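Local coordinates for protein extracellular invertase (Aspergillus kawachii, PDB 5XH8) that hydrolyses beta-fructofuranosides and, having high transfructosylation activity, probably also passes fructosyl units to acceptor sugars to build fructooligosaccharides such as 1-kestose, at residues L208-D213 against Y218-G223; P339-S344 against A419-A424. All blocks are in the same frame, centred on the assembly; numbering follows the deposited sequence.

Interaction 1: residues L208-D213 against Y218-G223; sequences LYRQYD and YWEYLG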
# COMPACT_ATOMS: atom_id res chain seq x y z
N LEU A 208 -17.03 7.59 2.79
CA LEU A 208 -17.76 6.67 3.66
C LEU A 208 -17.49 5.24 3.24
O LEU A 208 -17.47 4.96 2.03
CB LEU A 208 -19.27 6.97 3.63
CG LEU A 208 -20.21 6.09 4.49
CD1 LEU A 208 -19.92 6.27 5.98
CD2 LEU A 208 -21.68 6.37 4.18
N TYR A 209 -17.31 4.35 4.22
CA TYR A 209 -17.08 2.93 4.00
C TYR A 209 -17.88 2.09 4.97
O TYR A 209 -18.21 2.53 6.06
CB TYR A 209 -15.58 2.57 4.21
CG TYR A 209 -14.63 3.22 3.25
CD1 TYR A 209 -14.25 4.54 3.42
CD2 TYR A 209 -14.09 2.51 2.19
CE1 TYR A 209 -13.38 5.15 2.53
CE2 TYR A 209 -13.21 3.11 1.30
CZ TYR A 209 -12.86 4.43 1.50
OH TYR A 209 -12.01 5.05 0.62
N ARG A 210 -18.13 0.83 4.61
CA ARG A 210 -18.65 -0.13 5.59
C ARG A 210 -17.80 -1.38 5.57
O ARG A 210 -17.23 -1.71 4.54
CB ARG A 210 -20.12 -0.47 5.32
CG ARG A 210 -20.42 -1.26 4.06
CD ARG A 210 -21.91 -1.57 3.98
NE ARG A 210 -22.23 -2.11 2.67
CZ ARG A 210 -23.45 -2.35 2.19
NH1 ARG A 210 -24.55 -2.10 2.89
NH2 ARG A 210 -23.56 -2.85 0.97
N GLN A 211 -17.73 -2.06 6.71
CA GLN A 211 -17.02 -3.33 6.77
C GLN A 211 -17.68 -4.31 5.79
O GLN A 211 -18.90 -4.31 5.64
CB GLN A 211 -16.98 -3.91 8.20
CG GLN A 211 -18.28 -4.47 8.71
CD GLN A 211 -18.16 -5.13 10.06
OE1 GLN A 211 -17.40 -6.08 10.28
NE2 GLN A 211 -18.96 -4.68 10.96
N TYR A 212 -16.85 -5.06 5.10
CA TYR A 212 -17.30 -6.03 4.11
C TYR A 212 -17.32 -7.44 4.72
O TYR A 212 -18.15 -8.27 4.37
CB TYR A 212 -16.36 -5.97 2.92
CG TYR A 212 -16.77 -6.82 1.74
CD1 TYR A 212 -17.83 -6.42 0.92
CD2 TYR A 212 -16.07 -7.99 1.42
CE1 TYR A 212 -18.21 -7.18 -0.17
CE2 TYR A 212 -16.44 -8.75 0.32
CZ TYR A 212 -17.51 -8.34 -0.47
OH TYR A 212 -17.90 -9.06 -1.56
N ASP A 213 -16.37 -7.68 5.62
CA ASP A 213 -16.22 -8.94 6.32
C ASP A 213 -16.18 -8.68 7.81
O ASP A 213 -15.75 -7.60 8.29
CB ASP A 213 -14.92 -9.63 5.92
CG ASP A 213 -13.66 -8.78 6.28
OD1 ASP A 213 -13.54 -7.65 5.78
OD2 ASP A 213 -12.81 -9.23 7.07
N TYR A 218 -11.59 -5.85 4.86
CA TYR A 218 -12.02 -5.17 3.67
C TYR A 218 -13.13 -4.19 3.99
O TYR A 218 -14.02 -4.47 4.82
CB TYR A 218 -12.45 -6.19 2.60
CG TYR A 218 -11.33 -7.08 2.15
CD1 TYR A 218 -10.30 -6.57 1.35
CD2 TYR A 218 -11.27 -8.44 2.53
CE1 TYR A 218 -9.23 -7.38 0.95
CE2 TYR A 218 -10.21 -9.26 2.11
CZ TYR A 218 -9.19 -8.71 1.32
OH TYR A 218 -8.12 -9.46 0.88
N TRP A 219 -13.05 -3.04 3.33
CA TRP A 219 -13.93 -1.92 3.58
C TRP A 219 -14.54 -1.46 2.27
O TRP A 219 -13.84 -0.95 1.37
CB TRP A 219 -13.17 -0.79 4.31
CG TRP A 219 -12.79 -1.25 5.67
CD1 TRP A 219 -11.70 -1.98 6.01
CD2 TRP A 219 -13.54 -1.06 6.88
NE1 TRP A 219 -11.70 -2.27 7.35
CE2 TRP A 219 -12.83 -1.71 7.91
CE3 TRP A 219 -14.75 -0.43 7.19
CZ2 TRP A 219 -13.28 -1.74 9.22
CZ3 TRP A 219 -15.20 -0.45 8.50
CH2 TRP A 219 -14.47 -1.09 9.50
N GLU A 220 -15.85 -1.65 2.15
CA GLU A 220 -16.56 -1.36 0.92
C GLU A 220 -16.80 0.13 0.84
O GLU A 220 -17.34 0.72 1.76
CB GLU A 220 -17.88 -2.13 0.90
CG GLU A 220 -18.71 -1.89 -0.33
CD GLU A 220 -20.00 -2.71 -0.35
OE1 GLU A 220 -20.42 -3.26 0.69
OE2 GLU A 220 -20.59 -2.80 -1.42
N TYR A 221 -16.43 0.74 -0.28
CA TYR A 221 -16.59 2.17 -0.47
C TYR A 221 -18.05 2.51 -0.79
O TYR A 221 -18.64 1.90 -1.68
CB TYR A 221 -15.69 2.65 -1.61
CG TYR A 221 -15.77 4.15 -1.86
CD1 TYR A 221 -15.62 5.07 -0.82
CD2 TYR A 221 -16.00 4.64 -3.15
CE1 TYR A 221 -15.70 6.44 -1.07
CE2 TYR A 221 -16.08 6.00 -3.40
CZ TYR A 221 -15.91 6.90 -2.36
OH TYR A 221 -16.01 8.25 -2.62
N LEU A 222 -18.61 3.49 -0.08
CA LEU A 222 -20.01 3.91 -0.25
C LEU A 222 -20.17 5.32 -0.78
O LEU A 222 -21.29 5.86 -0.81
CB LEU A 222 -20.73 3.79 1.08
CG LEU A 222 -20.78 2.38 1.65
CD1 LEU A 222 -21.33 2.43 3.06
CD2 LEU A 222 -21.60 1.43 0.77
N GLY A 223 -19.08 5.92 -1.22
CA GLY A 223 -19.12 7.23 -1.87
C GLY A 223 -18.77 8.37 -0.95
O GLY A 223 -18.63 8.19 0.28
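Arg-210 sits opposite Glu-220 in a beta hairpin, the last two strands of a four-stranded antiparallel blade of the GH32 beta-propeller. Their backbones exchange two hydrogen bonds, Arg-210 N to Glu-220 O at 3.0 Å and Glu-220 N to Arg-210 O at 2.8 Å. Going outward along Arg-210, CB lies 3.9 Å from Leu-222 CD1, and CG and CD each touch both that methyl and Glu-220 OE1. With chi1 at 68°, CG is wedged between backbone N and carbonyl carbon, and the extended chain runs alongside Glu-220, pointing the same way. Arg-210 NE reaches Glu-220 OE1 at 2.9 Å and its NH2 the same oxygen at 3.2 Å; both come from one face of the carboxylate, while OE1 stays in the guanidinium plane. Leu-222 CD2 covers one face of the guanidinium, and NH1 turns to Ser-186 OG and Leu-184 O.

The opposite face, with Tyr-209, Gln-211, Trp-219 and Tyr-221, is mainly aromatic. Tyr-221 CD1 lies over the face of the Tyr-209 ring, 3.7 Å from CZ, the planes inclined at 49°. Gln-211 CB makes a CH-pi contact 4.1 Å from the centroid of the Trp-219 six-membered ring. Near the turn, Tyr-212 meets Phe-162 of the second subunit edge-to-face. Asp-213 ties off the turn: OD2 accepts from Gln-217 N, and OD1 takes Tyr-218 N at 2.8 Å on its syn side.

Interaction 2: residues P339-S344 against A419-A424; sequences PDRFIS and ARETKA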
# COMPACT_ATOMS: atom_id res chain seq x y z
N PRO A 339 -27.34 8.45 31.13
CA PRO A 339 -27.71 7.59 30.02
C PRO A 339 -26.51 7.48 29.05
O PRO A 339 -25.41 8.00 29.35
CB PRO A 339 -28.87 8.35 29.39
CG PRO A 339 -28.50 9.77 29.59
CD PRO A 339 -27.78 9.84 30.91
N ASP A 340 -26.71 6.79 27.92
CA ASP A 340 -25.69 6.76 26.85
C ASP A 340 -25.34 8.19 26.47
O ASP A 340 -26.21 9.06 26.36
CB ASP A 340 -26.19 6.05 25.60
CG ASP A 340 -26.48 4.57 25.79
OD1 ASP A 340 -25.93 3.88 26.68
OD2 ASP A 340 -27.27 4.09 24.97
N ARG A 341 -24.05 8.46 26.30
CA ARG A 341 -23.58 9.82 25.99
C ARG A 341 -22.64 9.78 24.80
O ARG A 341 -22.17 8.71 24.44
CB ARG A 341 -22.86 10.41 27.20
CG ARG A 341 -23.81 10.78 28.32
CD ARG A 341 -23.07 11.34 29.50
NE ARG A 341 -22.36 10.33 30.26
CZ ARG A 341 -21.57 10.59 31.30
NH1 ARG A 341 -21.34 11.84 31.69
NH2 ARG A 341 -21.00 9.59 31.96
N PHE A 342 -22.43 10.94 24.20
CA PHE A 342 -21.35 11.17 23.27
C PHE A 342 -20.44 12.25 23.88
O PHE A 342 -20.83 13.42 23.99
CB PHE A 342 -21.85 11.62 21.90
CG PHE A 342 -20.75 11.67 20.87
CD1 PHE A 342 -20.36 10.51 20.20
CD2 PHE A 342 -20.09 12.86 20.59
CE1 PHE A 342 -19.34 10.54 19.27
CE2 PHE A 342 -19.06 12.90 19.66
CZ PHE A 342 -18.68 11.74 19.01
N ILE A 343 -19.23 11.83 24.29
CA ILE A 343 -18.27 12.71 24.96
C ILE A 343 -17.24 13.12 23.92
O ILE A 343 -16.62 12.25 23.28
CB ILE A 343 -17.59 11.96 26.12
CG1 ILE A 343 -18.63 11.34 27.07
CG2 ILE A 343 -16.58 12.87 26.83
CD1 ILE A 343 -19.65 12.31 27.66
N SER A 344 -17.07 14.43 23.74
CA SER A 344 -16.08 15.01 22.83
C SER A 344 -14.99 15.81 23.57
O SER A 344 -15.30 16.66 24.44
CB SER A 344 -16.76 15.95 21.85
OG SER A 344 -15.87 16.33 20.82
N ALA A 419 -19.01 17.71 30.62
CA ALA A 419 -19.50 16.41 31.09
C ALA A 419 -19.81 16.45 32.58
O ALA A 419 -19.07 17.06 33.38
CB ALA A 419 -18.49 15.32 30.79
N ARG A 420 -20.90 15.78 32.96
CA ARG A 420 -21.53 16.05 34.26
C ARG A 420 -20.60 15.83 35.44
O ARG A 420 -20.54 16.69 36.33
CB ARG A 420 -22.86 15.30 34.43
CG ARG A 420 -22.78 13.78 34.55
CD ARG A 420 -24.13 13.13 34.28
NE ARG A 420 -24.62 13.51 32.95
CZ ARG A 420 -25.83 13.22 32.46
NH1 ARG A 420 -26.70 12.50 33.17
NH2 ARG A 420 -26.15 13.64 31.26
N GLU A 421 -19.83 14.74 35.41
CA GLU A 421 -18.97 14.38 36.52
C GLU A 421 -17.76 15.32 36.65
O GLU A 421 -17.30 15.62 37.77
CB GLU A 421 -18.48 12.95 36.39
CG GLU A 421 -19.59 11.92 36.24
CD GLU A 421 -19.88 11.53 34.79
OE1 GLU A 421 -19.75 12.37 33.88
OE2 GLU A 421 -20.29 10.36 34.57
N THR A 422 -17.26 15.78 35.51
CA THR A 422 -16.20 16.78 35.47
C THR A 422 -16.70 18.13 36.00
O THR A 422 -15.98 18.80 36.74
CB THR A 422 -15.62 16.92 34.06
OG1 THR A 422 -14.89 15.73 33.76
CG2 THR A 422 -14.68 18.11 33.95
N LYS A 423 -17.90 18.55 35.59
CA LYS A 423 -18.44 19.80 36.10
C LYS A 423 -18.58 19.78 37.64
O LYS A 423 -18.20 20.75 38.32
CB LYS A 423 -19.78 20.14 35.44
CG LYS A 423 -20.31 21.49 35.88
CD LYS A 423 -21.58 21.89 35.16
CE LYS A 423 -21.97 23.32 35.51
NZ LYS A 423 -23.35 23.55 35.04
N ALA A 424 -19.09 18.67 38.18
CA ALA A 424 -19.25 18.53 39.63
C ALA A 424 -17.88 18.59 40.33
O ALA A 424 -17.75 19.22 41.39
CB ALA A 424 -19.98 17.24 39.99
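The backbones come closest at Ile-343 and Ala-419, whose CA atoms are 7.3 Å apart, and diverge to 12.4 Å between the CA atoms of Arg-341, at the start of strand 341-348 in the GH32 propeller, and Glu-421, in the first turn of helix 420-426. Ala-419 is the N-cap residue, and its O accepts from Lys-423 N. The helix leads from strand 408-418, which belongs to the same mixed sheet as the arginine's strand, to strand 430-439 of the C-terminal beta-sandwich, so the contact lies where the two modules of the fold join.

Long side chains span the gap. Arg-341 and Glu-421 approach from opposite directions and meet as an end-on, two-bond salt bridge. Arg-341 NH1 gives an almost straight bond to Glu-421 OE1 (2.8 Å, 178°), with OE1 lying in the guanidinium plane. Arg-341 NH2 reaches the syn lone pair of Glu-421 OE2 at 2.8 Å, less straight (146°) and with OE2 tilted from the guanidinium plane. A bend at chi2 of Glu-421 (96°) brings the carboxylate to the NH1/NH2 edge of the guanidinium, and its place in the first helical turn probably suits the negative charge.

Glu-375 adds a second carboxylate: OE2 binds Arg-341 NH1 and OE1 binds Arg-420 NH2, joining the two arginines. Arg-341 NH2 also donates to Ser-333 OG, and Ser-336 OG is bonded to Glu-421 OE2. Arg-420 runs past Arg-341, its CG 3.7 Å from Arg-341 NH1, and its own NH1 ends 3.7 Å from Pro-339 CD.

The two contacts lie in different regions of the chain, their centres 31 Å apart and nearest atoms about 14 Å apart, and they share no strand or helix. Interaction 1 is local: two consecutive strands of one blade, far out from the chain centre and beside the second subunit, buried against each other over 773 Å² by a backbone ladder and aromatic packing. Interaction 2 is nearer the middle and joins parts 75 residues apart across the propeller–sandwich boundary, through only 230 Å² and with side chains alone. Each has an arginine–glutamate salt bridge, but of different shape: side-on onto one oxygen in 208-213/218-223, end-on onto both oxygens in 339-344/419-424, where a second glutamate extends the charge network.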